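Local coordinates for hypoxanthine-guanine phosphoribosyltransferase (Leishmania tarentolae, PDB 1PZM), which probably converts guanine to GMP and hypoxanthine to IMP in purine salvage, transferring the 5-phosphoribosyl group from phosphoribosyl pyrophosphate onto the purine, at residues K157-K162 / I174-V179; I132-L137 / V163-D168; I180-D185 / R194-L199. All coordinates share one frame; numbering follows the deposited sequence. Where two conformers were deposited one is given.

Contact 1 of 3, residues K157-K162 / I174-V179; sequences KPSGRK and IPRAFV. Unlike the reference sequence in segment 174-179: Arg176 (reference His). With 5GP (guanosine-5'-monophosphate), chain C.
Lys157 lies against the 174-179 segment for its whole length and delivers its ammonium to the purine of bound GMP. Its chain crosses that of Ile174 aslant, CG of Lys157 resting 3.6 Å from CG1 of Ile174, while CD passes the carbonyl oxygens of Pro175 and Ala177. A bend at chi3 (-68°) turns CE toward the base. Lys157 NZ then has four acceptors within hydrogen-bonding distance, which its three hydrogens must share: Ala177 O at 3.0 Å, approached from 35° off the carbonyl plane, O6 and N7 of GMP, and a water. The backbone of Val179 reads the neighbouring edge of the base: its N donates to O6 (2.8 Å), and its O accepts from GMP N1 (2.6 Å). The Phe178 ring covers one face of the guanine, with GMP N1 3.5 Å above the ring plane, over its centre. Farther out, the methylenes of Arg176 touch the 3-10 segment 158-160, CG 3.3 Å from Ser159 OG and CD against Gly160 CA, and its guanidinium forms a salt bridge with Asp129. The two loops follow neighbouring parallel strands, 148-156 and 169-173, and Lys157 and Ile174 both pack on Ile127 of strand 127-128.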
loop_
_atom_site.group_PDB
_atom_site.type_symbol
_atom_site.label_atom_id
_atom_site.label_comp_id
_atom_site.label_asym_id
_atom_site.label_seq_id
_atom_site.Cartn_x
_atom_site.Cartn_y
_atom_site.Cartn_z
ATOM N N LYS A 157 0.638 1.227 21.307
ATOM C CA LYS A 157 0.099 1.910 22.490
ATOM C C LYS A 157 -0.157 0.914 23.619
ATOM O O LYS A 157 -1.341 0.578 23.924
ATOM C CB LYS A 157 -1.194 2.723 22.143
ATOM C CG LYS A 157 -0.962 3.776 21.009
ATOM C CD LYS A 157 -2.177 4.762 20.793
ATOM C CE LYS A 157 -3.328 4.070 20.267
ATOM N NZ LYS A 157 -4.401 4.972 19.560
ATOM N N PRO A 158 0.918 0.463 24.294
ATOM C CA PRO A 158 0.771 -0.602 25.303
ATOM C C PRO A 158 -0.069 -0.188 26.518
ATOM O O PRO A 158 -0.666 -1.055 27.229
ATOM C CB PRO A 158 2.231 -0.972 25.674
ATOM C CG PRO A 158 3.102 0.262 25.308
ATOM C CD PRO A 158 2.325 0.915 24.165
ATOM N N SER A 159 -0.193 1.112 26.760
ATOM C CA SER A 159 -1.021 1.492 27.918
ATOM C C SER A 159 -2.501 1.234 27.609
ATOM O O SER A 159 -3.275 1.275 28.479
ATOM C CB SER A 159 -0.814 2.941 28.377
ATOM O OG SER A 159 -1.176 3.874 27.352
ATOM N N GLY A 160 -2.839 0.977 26.346
ATOM C CA GLY A 160 -4.194 0.651 25.947
ATOM C C GLY A 160 -4.645 -0.815 26.040
ATOM O O GLY A 160 -5.813 -1.097 25.734
ATOM N N ARG A 161 -3.758 -1.726 26.458
ATOM C CA ARG A 161 -3.993 -3.169 26.302
ATOM C C ARG A 161 -5.255 -3.642 27.013
ATOM O O ARG A 161 -5.434 -3.308 28.173
ATOM C CB ARG A 161 -2.786 -3.988 26.816
ATOM C CG ARG A 161 -1.549 -4.069 25.864
ATOM C CD ARG A 161 -1.934 -4.531 24.392
ATOM N NE ARG A 161 -0.717 -4.702 23.599
ATOM C CZ ARG A 161 -0.185 -3.792 22.826
ATOM N NH1 ARG A 161 -0.806 -2.647 22.617
ATOM N NH2 ARG A 161 0.962 -4.056 22.228
ATOM N N LYS A 162 -6.091 -4.436 26.339
ATOM C CA LYS A 162 -7.187 -5.164 27.013
ATOM C C LYS A 162 -6.954 -6.663 26.963
ATOM O O LYS A 162 -7.599 -7.405 27.669
ATOM C CB LYS A 162 -8.542 -4.866 26.384
ATOM C CG LYS A 162 -9.126 -3.501 26.694
ATOM C CD LYS A 162 -10.526 -3.357 26.076
ATOM C CE LYS A 162 -10.828 -1.900 25.785
ATOM N NZ LYS A 162 -11.837 -1.727 24.706
ATOM N N ILE A 174 4.218 4.695 21.966
ATOM C CA ILE A 174 3.701 6.054 22.207
ATOM C C ILE A 174 2.600 6.005 23.222
ATOM O O ILE A 174 2.010 4.949 23.448
ATOM C CB ILE A 174 3.079 6.693 20.935
ATOM C CG1 ILE A 174 1.868 5.858 20.481
ATOM C CG2 ILE A 174 4.117 6.866 19.823
ATOM C CD1 ILE A 174 1.055 6.443 19.277
ATOM N N PRO A 175 2.296 7.138 23.840
ATOM C CA PRO A 175 1.195 7.147 24.813
ATOM C C PRO A 175 -0.152 7.105 24.103
ATOM O O PRO A 175 -0.241 7.079 22.856
ATOM C CB PRO A 175 1.428 8.425 25.645
ATOM C CG PRO A 175 2.315 9.288 24.823
ATOM C CD PRO A 175 2.938 8.457 23.683
ATOM N N ARG A 176 -1.210 6.968 24.882
ATOM C CA ARG A 176 -2.527 6.956 24.280
ATOM C C ARG A 176 -2.805 8.311 23.623
ATOM O O ARG A 176 -2.465 9.397 24.146
ATOM C CB ARG A 176 -3.571 6.506 25.273
ATOM C CG ARG A 176 -3.574 4.979 25.360
ATOM C CD ARG A 176 -4.884 4.363 25.780
ATOM N NE ARG A 176 -5.750 4.092 24.626
ATOM C CZ ARG A 176 -7.083 4.020 24.705
ATOM N NH1 ARG A 176 -7.683 4.195 25.877
ATOM N NH2 ARG A 176 -7.823 3.764 23.626
ATOM N N ALA A 177 -3.302 8.239 22.423
ATOM C CA ALA A 177 -3.678 9.438 21.750
ATOM C C ALA A 177 -4.246 8.976 20.418
ATOM O O ALA A 177 -3.871 7.926 19.881
ATOM C CB ALA A 177 -2.452 10.326 21.540
ATOM N N PHE A 178 -5.153 9.731 19.853
ATOM C CA PHE A 178 -5.638 9.262 18.573
ATOM C C PHE A 178 -4.765 9.842 17.453
ATOM O O PHE A 178 -4.663 11.051 17.314
ATOM C CB PHE A 178 -7.093 9.601 18.405
ATOM C CG PHE A 178 -7.703 8.965 17.197
ATOM C CD1 PHE A 178 -7.595 9.569 15.951
ATOM C CD2 PHE A 178 -8.350 7.757 17.300
ATOM C CE1 PHE A 178 -8.180 8.986 14.831
ATOM C CE2 PHE A 178 -8.926 7.169 16.200
ATOM C CZ PHE A 178 -8.832 7.788 14.952
ATOM N N VAL A 179 -4.105 8.991 16.674
ATOM C CA VAL A 179 -3.289 9.537 15.612
ATOM C C VAL A 179 -3.874 9.361 14.205
ATOM O O VAL A 179 -4.713 8.460 14.005
ATOM C CB VAL A 179 -1.855 9.042 15.661
ATOM C CG1 VAL A 179 -1.212 9.238 17.140
ATOM C CG2 VAL A 179 -1.745 7.632 15.115
HETATM P P 5GP C . -7.266 -2.430 18.792
HETATM O O1P 5GP C . -5.826 -2.639 19.107
HETATM O O2P 5GP C . -8.043 -1.943 19.962
HETATM O O3P 5GP C . -7.792 -3.776 18.453
HETATM O "O5'" 5GP C . -7.386 -1.431 17.542
HETATM C "C5'" 5GP C . -8.633 -1.130 16.902
HETATM C "C4'" 5GP C . -8.445 -0.460 15.507
HETATM O "O4'" 5GP C . -8.199 0.952 15.573
HETATM C "C3'" 5GP C . -7.306 -1.025 14.663
HETATM O "O3'" 5GP C . -7.668 -1.111 13.282
HETATM C "C2'" 5GP C . -6.220 0.019 14.870
HETATM O "O2'" 5GP C . -5.280 -0.047 13.836
HETATM C "C1'" 5GP C . -6.982 1.349 14.967
HETATM N N9 5GP C . -6.319 2.340 15.866
HETATM C C8 5GP C . -6.116 2.315 17.259
HETATM N N7 5GP C . -5.550 3.534 17.669
HETATM C C5 5GP C . -5.675 4.352 16.568
HETATM C C6 5GP C . -5.282 5.678 16.349
HETATM O O6 5GP C . -4.677 6.336 17.253
HETATM N N1 5GP C . -5.529 6.271 15.112
HETATM C C2 5GP C . -6.181 5.545 14.113
HETATM N N2 5GP C . -6.462 6.088 12.931
HETATM N N3 5GP C . -6.547 4.245 14.323
HETATM C C4 5GP C . -6.293 3.666 15.553
HETATM O O HOH W 1 -5.797 4.876 21.828
#

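Contact 2 of 3, residues I132-L137 / V163-D168; sequences ITLQYL and VDVLVD. With 5GP (guanosine-5'-monophosphate), chain C.
Val163 and Val165 face the first turn and a half of helix 132-142 from a loop without regular structure, with CA atoms 6.3 Å apart at Ile132 and Val163 and 6.4 Å apart at Gln135 and Val165. The 163-168 backbone is extended for most of its length, and Val163 and Val165 both direct their CB atoms at the helix. In Gln135, CG is anti to the backbone N (chi1 176°), the chain runs on extended, and the Gln135 and Val163 side chains cross at about a right angle, the amide lying against Val163. NE2 of Gln135 is 3.7 Å from Val163 CG2, and its OE1 accepts a hydrogen bond from Arg139, one turn later in the helix. At the root of the same side chain, Gln135 CB meets Val165 CG1 at 3.7 Å. Leu134 works through one methyl: its CD2 touches Val165 CG2 at 3.9 Å and Val167 CG2 at 4.0 Å. At the start of the helix, Ile132 CG1 brushes Val163 CG2. The contact is thus apolar packing, apart from the glutamine amide. Thr133, pointing away from the loop, binds the GMP phosphate: its N and OG1 both donate to O3P, OG1 at 2.6 Å. Phosphate held at a helix N-terminus, by backbone N-H groups and a hydroxyl, is characteristic of the PRPP-binding motif of type I phosphoribosyltransferases, and here the valines of the 163-168 loop pack beside that site.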
loop_
_atom_site.group_PDB
_atom_site.type_symbol
_atom_site.label_atom_id
_atom_site.label_comp_id
_atom_site.label_asym_id
_atom_site.label_seq_id
_atom_site.Cartn_x
_atom_site.Cartn_y
_atom_site.Cartn_z
ATOM N N ILE A 132 -7.081 -6.335 20.726
ATOM C CA ILE A 132 -8.094 -7.336 20.430
ATOM C C ILE A 132 -8.011 -7.733 18.947
ATOM O O ILE A 132 -8.025 -8.916 18.603
ATOM C CB ILE A 132 -9.491 -6.825 20.889
ATOM C CG1 ILE A 132 -9.505 -6.787 22.431
ATOM C CG2 ILE A 132 -10.695 -7.704 20.345
ATOM C CD1 ILE A 132 -10.608 -6.006 23.019
ATOM N N THR A 133 -7.845 -6.751 18.076
ATOM C CA THR A 133 -7.768 -7.011 16.646
ATOM C C THR A 133 -6.583 -7.924 16.275
ATOM O O THR A 133 -6.731 -8.933 15.574
ATOM C CB THR A 133 -7.594 -5.645 15.922
ATOM O OG1 THR A 133 -8.737 -4.824 16.222
ATOM C CG2 THR A 133 -7.580 -5.820 14.397
ATOM N N LEU A 134 -5.410 -7.540 16.740
ATOM C CA LEU A 134 -4.205 -8.295 16.480
ATOM C C LEU A 134 -4.335 -9.698 17.037
ATOM O O LEU A 134 -3.931 -10.644 16.361
ATOM C CB LEU A 134 -3.006 -7.609 17.110
ATOM C CG LEU A 134 -1.632 -8.257 16.839
ATOM C CD1 LEU A 134 -1.319 -8.457 15.271
ATOM C CD2 LEU A 134 -0.578 -7.416 17.467
ATOM N N GLN A 135 -4.888 -9.838 18.251
ATOM C CA GLN A 135 -4.991 -11.151 18.873
ATOM C C GLN A 135 -5.792 -12.086 17.967
ATOM O O GLN A 135 -5.428 -13.254 17.770
ATOM C CB GLN A 135 -5.641 -11.069 20.270
ATOM C CG GLN A 135 -5.883 -12.449 20.966
ATOM C CD GLN A 135 -6.589 -12.337 22.302
ATOM O OE1 GLN A 135 -6.066 -12.794 23.338
ATOM N NE2 GLN A 135 -7.772 -11.741 22.298
ATOM N N TYR A 136 -6.894 -11.574 17.425
ATOM C CA TYR A 136 -7.747 -12.382 16.551
ATOM C C TYR A 136 -6.920 -12.813 15.329
ATOM O O TYR A 136 -6.907 -13.997 14.941
ATOM C CB TYR A 136 -8.960 -11.571 16.083
ATOM C CG TYR A 136 -9.820 -12.270 15.032
ATOM C CD1 TYR A 136 -10.735 -13.252 15.394
ATOM C CD2 TYR A 136 -9.713 -11.940 13.673
ATOM C CE1 TYR A 136 -11.505 -13.886 14.442
ATOM C CE2 TYR A 136 -10.491 -12.578 12.713
ATOM C CZ TYR A 136 -11.376 -13.543 13.110
ATOM O OH TYR A 136 -12.156 -14.167 12.172
ATOM N N LEU A 137 -6.217 -11.853 14.746
ATOM C CA LEU A 137 -5.526 -12.122 13.489
ATOM C C LEU A 137 -4.439 -13.159 13.725
ATOM O O LEU A 137 -4.210 -14.028 12.885
ATOM C CB LEU A 137 -4.916 -10.837 12.898
ATOM C CG LEU A 137 -5.896 -9.800 12.343
ATOM C CD1 LEU A 137 -5.146 -8.507 11.938
ATOM C CD2 LEU A 137 -6.699 -10.332 11.171
ATOM N N VAL A 163 -6.031 -7.100 26.113
ATOM C CA VAL A 163 -5.575 -8.496 26.141
ATOM C C VAL A 163 -4.037 -8.550 26.027
ATOM O O VAL A 163 -3.404 -7.524 25.765
ATOM C CB VAL A 163 -6.245 -9.354 25.048
ATOM C CG1 VAL A 163 -7.736 -9.510 25.327
ATOM C CG2 VAL A 163 -5.961 -8.760 23.595
ATOM N N ASP A 164 -3.471 -9.741 26.180
ATOM C CA ASP A 164 -2.036 -9.932 26.267
ATOM C C ASP A 164 -1.475 -10.572 25.001
ATOM O O ASP A 164 -1.777 -11.747 24.713
ATOM C CB ASP A 164 -1.729 -10.798 27.483
ATOM C CG ASP A 164 -1.324 -9.973 28.665
ATOM O OD1 ASP A 164 -0.529 -9.022 28.440
ATOM O OD2 ASP A 164 -1.737 -10.198 29.828
ATOM N N VAL A 165 -0.745 -9.792 24.205
ATOM C CA VAL A 165 -0.153 -10.322 22.966
ATOM C C VAL A 165 1.339 -10.044 22.806
ATOM O O VAL A 165 1.870 -8.976 23.229
ATOM C CB VAL A 165 -0.856 -9.852 21.605
ATOM C CG1 VAL A 165 -2.344 -10.130 21.606
ATOM C CG2 VAL A 165 -0.539 -8.382 21.258
ATOM N N LEU A 166 1.995 -10.999 22.134
ATOM C CA LEU A 166 3.385 -10.821 21.678
ATOM C C LEU A 166 3.500 -9.879 20.483
ATOM O O LEU A 166 3.091 -10.273 19.335
ATOM C CB LEU A 166 4.032 -12.190 21.367
ATOM C CG LEU A 166 5.530 -12.135 20.961
ATOM C CD1 LEU A 166 6.425 -11.759 22.167
ATOM C CD2 LEU A 166 6.027 -13.463 20.257
ATOM N N VAL A 167 4.013 -8.647 20.716
ATOM C CA VAL A 167 4.466 -7.767 19.560
ATOM C C VAL A 167 5.972 -7.858 19.389
ATOM O O VAL A 167 6.744 -7.357 20.219
ATOM C CB VAL A 167 4.101 -6.262 19.669
ATOM C CG1 VAL A 167 4.770 -5.451 18.552
ATOM C CG2 VAL A 167 2.608 -6.042 19.528
ATOM N N ASP A 168 6.395 -8.606 18.388
ATOM C CA ASP A 168 7.839 -8.897 18.271
ATOM C C ASP A 168 8.610 -7.642 17.885
ATOM O O ASP A 168 9.712 -7.425 18.402
ATOM C CB ASP A 168 8.097 -9.971 17.232
ATOM C CG ASP A 168 7.239 -11.175 17.465
ATOM O OD1 ASP A 168 7.597 -11.955 18.366
ATOM O OD2 ASP A 168 6.181 -11.381 16.861
HETATM P P 5GP C . -7.266 -2.430 18.792
HETATM O O1P 5GP C . -5.826 -2.639 19.107
HETATM O O2P 5GP C . -8.043 -1.943 19.962
HETATM O O3P 5GP C . -7.792 -3.776 18.453
HETATM O "O5'" 5GP C . -7.386 -1.431 17.542
HETATM C "C5'" 5GP C . -8.633 -1.130 16.902
HETATM C "C4'" 5GP C . -8.445 -0.460 15.507
HETATM O "O4'" 5GP C . -8.199 0.952 15.573
HETATM C "C3'" 5GP C . -7.306 -1.025 14.663
HETATM O "O3'" 5GP C . -7.668 -1.111 13.282
HETATM C "C2'" 5GP C . -6.220 0.019 14.870
HETATM O "O2'" 5GP C . -5.280 -0.047 13.836
HETATM C "C1'" 5GP C . -6.982 1.349 14.967
HETATM N N9 5GP C . -6.319 2.340 15.866
HETATM C C8 5GP C . -6.116 2.315 17.259
HETATM N N7 5GP C . -5.550 3.534 17.669
HETATM C C5 5GP C . -5.675 4.352 16.568
HETATM C C6 5GP C . -5.282 5.678 16.349
HETATM O O6 5GP C . -4.677 6.336 17.253
HETATM N N1 5GP C . -5.529 6.271 15.112
HETATM C C2 5GP C . -6.181 5.545 14.113
HETATM N N2 5GP C . -6.462 6.088 12.931
HETATM N N3 5GP C . -6.547 4.245 14.323
HETATM C C4 5GP C . -6.293 3.666 15.553
#

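Contact 3 of 3, residues I180-D185 / R194-L199; sequences IGYGMD and RDICVL. Unlike the reference sequence in segment 180-185: Gly183 (reference Val), Met184 (reference Trp), Asp185 (reference Thr). Unlike the reference sequence in segment 194-199: Arg194 (reference Pro). With 5GP (guanosine-5'-monophosphate), chain C.
Ile180 and Cys197 form an antiparallel hydrogen-bonded pair, beyond which the 180-185 segment leaves the strand through a type I' turn from Gly181 to Met184. Both bonds of the pair are 2.9 Å long, Ile180 N to Cys197 O and Cys197 N to Ile180 O. Just past it, Gly181 CA makes a CH...O contact of 3.4 Å with Asp195 O. On the face bearing Ile180 and Cys197, Ile180 CG1 packs against Cys197 O and CB, and its CG2 and CD1 meet Leu199, the two side chains crossing at about a right angle. Ile196 CG1 touches two residues of the turn, Tyr182 CB at 3.6 Å and Met184 CE at 3.9 Å, the latter turned toward it by a bend at chi3 (-80°). The Tyr182 ring presents its edge to Arg194 O, CD1 being 3.8 Å away, and its OH is hydrogen-bonded to Asp74. Asp185 O comes within 2.8 Å of GMP N2. Arg194 reaches the second subunit, with a salt bridge to Asp81 there. Strand 196-199 is the middle of three antiparallel strands, between 23-28 and 179-180, and Ile196 and Tyr182 also pack on strand 148-156 and helix 30-48.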
loop_
_atom_site.group_PDB
_atom_site.type_symbol
_atom_site.label_atom_id
_atom_site.label_comp_id
_atom_site.label_asym_id
_atom_site.label_seq_id
_atom_site.Cartn_x
_atom_site.Cartn_y
_atom_site.Cartn_z
ATOM N N ILE A 180 -3.407 10.220 13.267
ATOM C CA ILE A 180 -3.803 10.196 11.862
ATOM C C ILE A 180 -2.498 10.343 11.054
ATOM O O ILE A 180 -1.446 10.674 11.633
ATOM C CB ILE A 180 -4.782 11.373 11.543
ATOM C CG1 ILE A 180 -4.046 12.717 11.806
ATOM C CG2 ILE A 180 -6.116 11.242 12.392
ATOM C CD1 ILE A 180 -4.721 13.953 11.278
ATOM N N GLY A 181 -2.575 10.086 9.742
ATOM C CA GLY A 181 -1.422 10.274 8.867
ATOM C C GLY A 181 -0.671 8.992 8.582
ATOM O O GLY A 181 -0.881 8.037 9.283
ATOM N N TYR A 182 0.162 8.941 7.531
ATOM C CA TYR A 182 0.989 7.733 7.305
ATOM C C TYR A 182 0.114 6.419 7.228
ATOM O O TYR A 182 0.464 5.320 7.759
ATOM C CB TYR A 182 2.156 7.685 8.305
ATOM C CG TYR A 182 3.299 6.807 7.836
ATOM C CD1 TYR A 182 4.243 7.297 6.920
ATOM C CD2 TYR A 182 3.401 5.479 8.269
ATOM C CE1 TYR A 182 5.240 6.478 6.423
ATOM C CE2 TYR A 182 4.406 4.648 7.791
ATOM C CZ TYR A 182 5.334 5.169 6.880
ATOM O OH TYR A 182 6.372 4.369 6.413
ATOM N N GLY A 183 -1.014 6.554 6.503
ATOM C CA GLY A 183 -1.950 5.447 6.332
ATOM C C GLY A 183 -3.077 5.416 7.329
ATOM O O GLY A 183 -4.054 4.696 7.091
ATOM N N MET A 184 -3.012 6.168 8.436
ATOM C CA MET A 184 -4.054 6.028 9.495
ATOM C C MET A 184 -5.052 7.165 9.337
ATOM O O MET A 184 -4.650 8.305 9.028
ATOM C CB MET A 184 -3.398 6.109 10.898
ATOM C CG MET A 184 -2.492 4.861 11.128
ATOM S SD MET A 184 -1.242 4.917 12.456
ATOM C CE MET A 184 0.053 5.896 11.510
ATOM N N ASP A 185 -6.318 6.903 9.588
ATOM C CA ASP A 185 -7.362 7.829 9.160
ATOM C C ASP A 185 -8.127 8.422 10.336
ATOM O O ASP A 185 -8.048 7.899 11.482
ATOM C CB ASP A 185 -8.377 7.101 8.307
ATOM C CG ASP A 185 -9.251 6.138 9.131
ATOM O OD1 ASP A 185 -8.697 5.321 9.876
ATOM O OD2 ASP A 185 -10.490 6.149 9.072
ATOM N N ARG A 194 1.994 12.762 5.204
ATOM C CA ARG A 194 3.338 12.171 5.302
ATOM C C ARG A 194 3.791 11.978 6.727
ATOM O O ARG A 194 4.570 11.045 7.019
ATOM C CB ARG A 194 4.368 13.073 4.605
ATOM C CG ARG A 194 4.219 13.147 3.089
ATOM C CD ARG A 194 5.373 14.009 2.431
ATOM N NE ARG A 194 5.323 13.948 0.979
ATOM C CZ ARG A 194 5.863 12.990 0.232
ATOM N NH1 ARG A 194 6.501 11.958 0.803
ATOM N NH2 ARG A 194 5.776 13.068 -1.128
ATOM N N ASP A 195 3.307 12.819 7.632
ATOM C CA ASP A 195 3.746 12.752 9.024
ATOM C C ASP A 195 2.629 12.122 9.883
ATOM O O ASP A 195 1.450 12.074 9.494
ATOM C CB ASP A 195 4.118 14.117 9.588
ATOM C CG ASP A 195 5.159 14.860 8.748
ATOM O OD1 ASP A 195 6.236 14.322 8.401
ATOM O OD2 ASP A 195 4.951 16.029 8.394
ATOM N N ILE A 196 3.021 11.620 11.030
ATOM C CA ILE A 196 2.024 11.103 11.915
ATOM C C ILE A 196 1.663 12.220 12.891
ATOM O O ILE A 196 2.555 12.784 13.579
ATOM C CB ILE A 196 2.556 9.883 12.655
ATOM C CG1 ILE A 196 2.762 8.712 11.671
ATOM C CG2 ILE A 196 1.554 9.494 13.836
ATOM C CD1 ILE A 196 3.617 7.589 12.265
ATOM N N CYS A 197 0.364 12.528 12.966
ATOM C CA CYS A 197 -0.088 13.650 13.781
ATOM C C CYS A 197 -1.107 13.239 14.841
ATOM O O CYS A 197 -1.786 12.233 14.683
ATOM C CB CYS A 197 -0.680 14.742 12.911
ATOM S SG CYS A 197 0.429 15.354 11.594
ATOM N N VAL A 198 -1.198 14.008 15.919
ATOM C CA VAL A 198 -2.262 13.804 16.895
ATOM C C VAL A 198 -3.420 14.699 16.499
ATOM O O VAL A 198 -3.241 15.899 16.332
ATOM C CB VAL A 198 -1.784 14.136 18.318
ATOM C CG1 VAL A 198 -2.921 13.869 19.351
ATOM C CG2 VAL A 198 -0.609 13.308 18.627
ATOM N N LEU A 199 -4.599 14.101 16.319
ATOM C CA LEU A 199 -5.777 14.784 15.743
ATOM C C LEU A 199 -6.288 15.905 16.682
ATOM O O LEU A 199 -6.471 15.673 17.903
ATOM C CB LEU A 199 -6.890 13.752 15.450
ATOM C CG LEU A 199 -8.198 14.299 14.867
ATOM C CD1 LEU A 199 -8.063 14.773 13.398
ATOM C CD2 LEU A 199 -9.310 13.284 14.987
HETATM P P 5GP C . -7.266 -2.430 18.792
HETATM O O1P 5GP C . -5.826 -2.639 19.107
HETATM O O2P 5GP C . -8.043 -1.943 19.962
HETATM O O3P 5GP C . -7.792 -3.776 18.453
HETATM O "O5'" 5GP C . -7.386 -1.431 17.542
HETATM C "C5'" 5GP C . -8.633 -1.130 16.902
HETATM C "C4'" 5GP C . -8.445 -0.460 15.507
HETATM O "O4'" 5GP C . -8.199 0.952 15.573
HETATM C "C3'" 5GP C . -7.306 -1.025 14.663
HETATM O "O3'" 5GP C . -7.668 -1.111 13.282
HETATM C "C2'" 5GP C . -6.220 0.019 14.870
HETATM O "O2'" 5GP C . -5.280 -0.047 13.836
HETATM C "C1'" 5GP C . -6.982 1.349 14.967
HETATM N N9 5GP C . -6.319 2.340 15.866
HETATM C C8 5GP C . -6.116 2.315 17.259
HETATM N N7 5GP C . -5.550 3.534 17.669
HETATM C C5 5GP C . -5.675 4.352 16.568
HETATM C C6 5GP C . -5.282 5.678 16.349
HETATM O O6 5GP C . -4.677 6.336 17.253
HETATM N N1 5GP C . -5.529 6.271 15.112
HETATM C C2 5GP C . -6.181 5.545 14.113
HETATM N N2 5GP C . -6.462 6.088 12.931
HETATM N N3 5GP C . -6.547 4.245 14.323
HETATM C C4 5GP C . -6.293 3.666 15.553
#

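Contacts 1 and 2 interlock along the chain, their segments alternating as 132-137, 157-162, 163-168 and 174-179, and contact 3 follows both. The centres of contacts 1 and 2 lie about 14 Å apart, those of contacts 1 and 3 about 15 Å, and those of 2 and 3 about 22 Å. Contact 1 is the bridge: Arg161 packs on Val167 of contact 2, whereas Val179 touches Met184 of contact 3. Contact 2 flanks the parallel sheet, and segment 174-179 leads from strand 169-173 of that sheet into strand 179-180 of the antiparallel one, to which contact 3 belongs. All three reach GMP, contact 2 at the phosphate, contacts 1 and 3 at the base, so the nucleotide spans both parts of the fold.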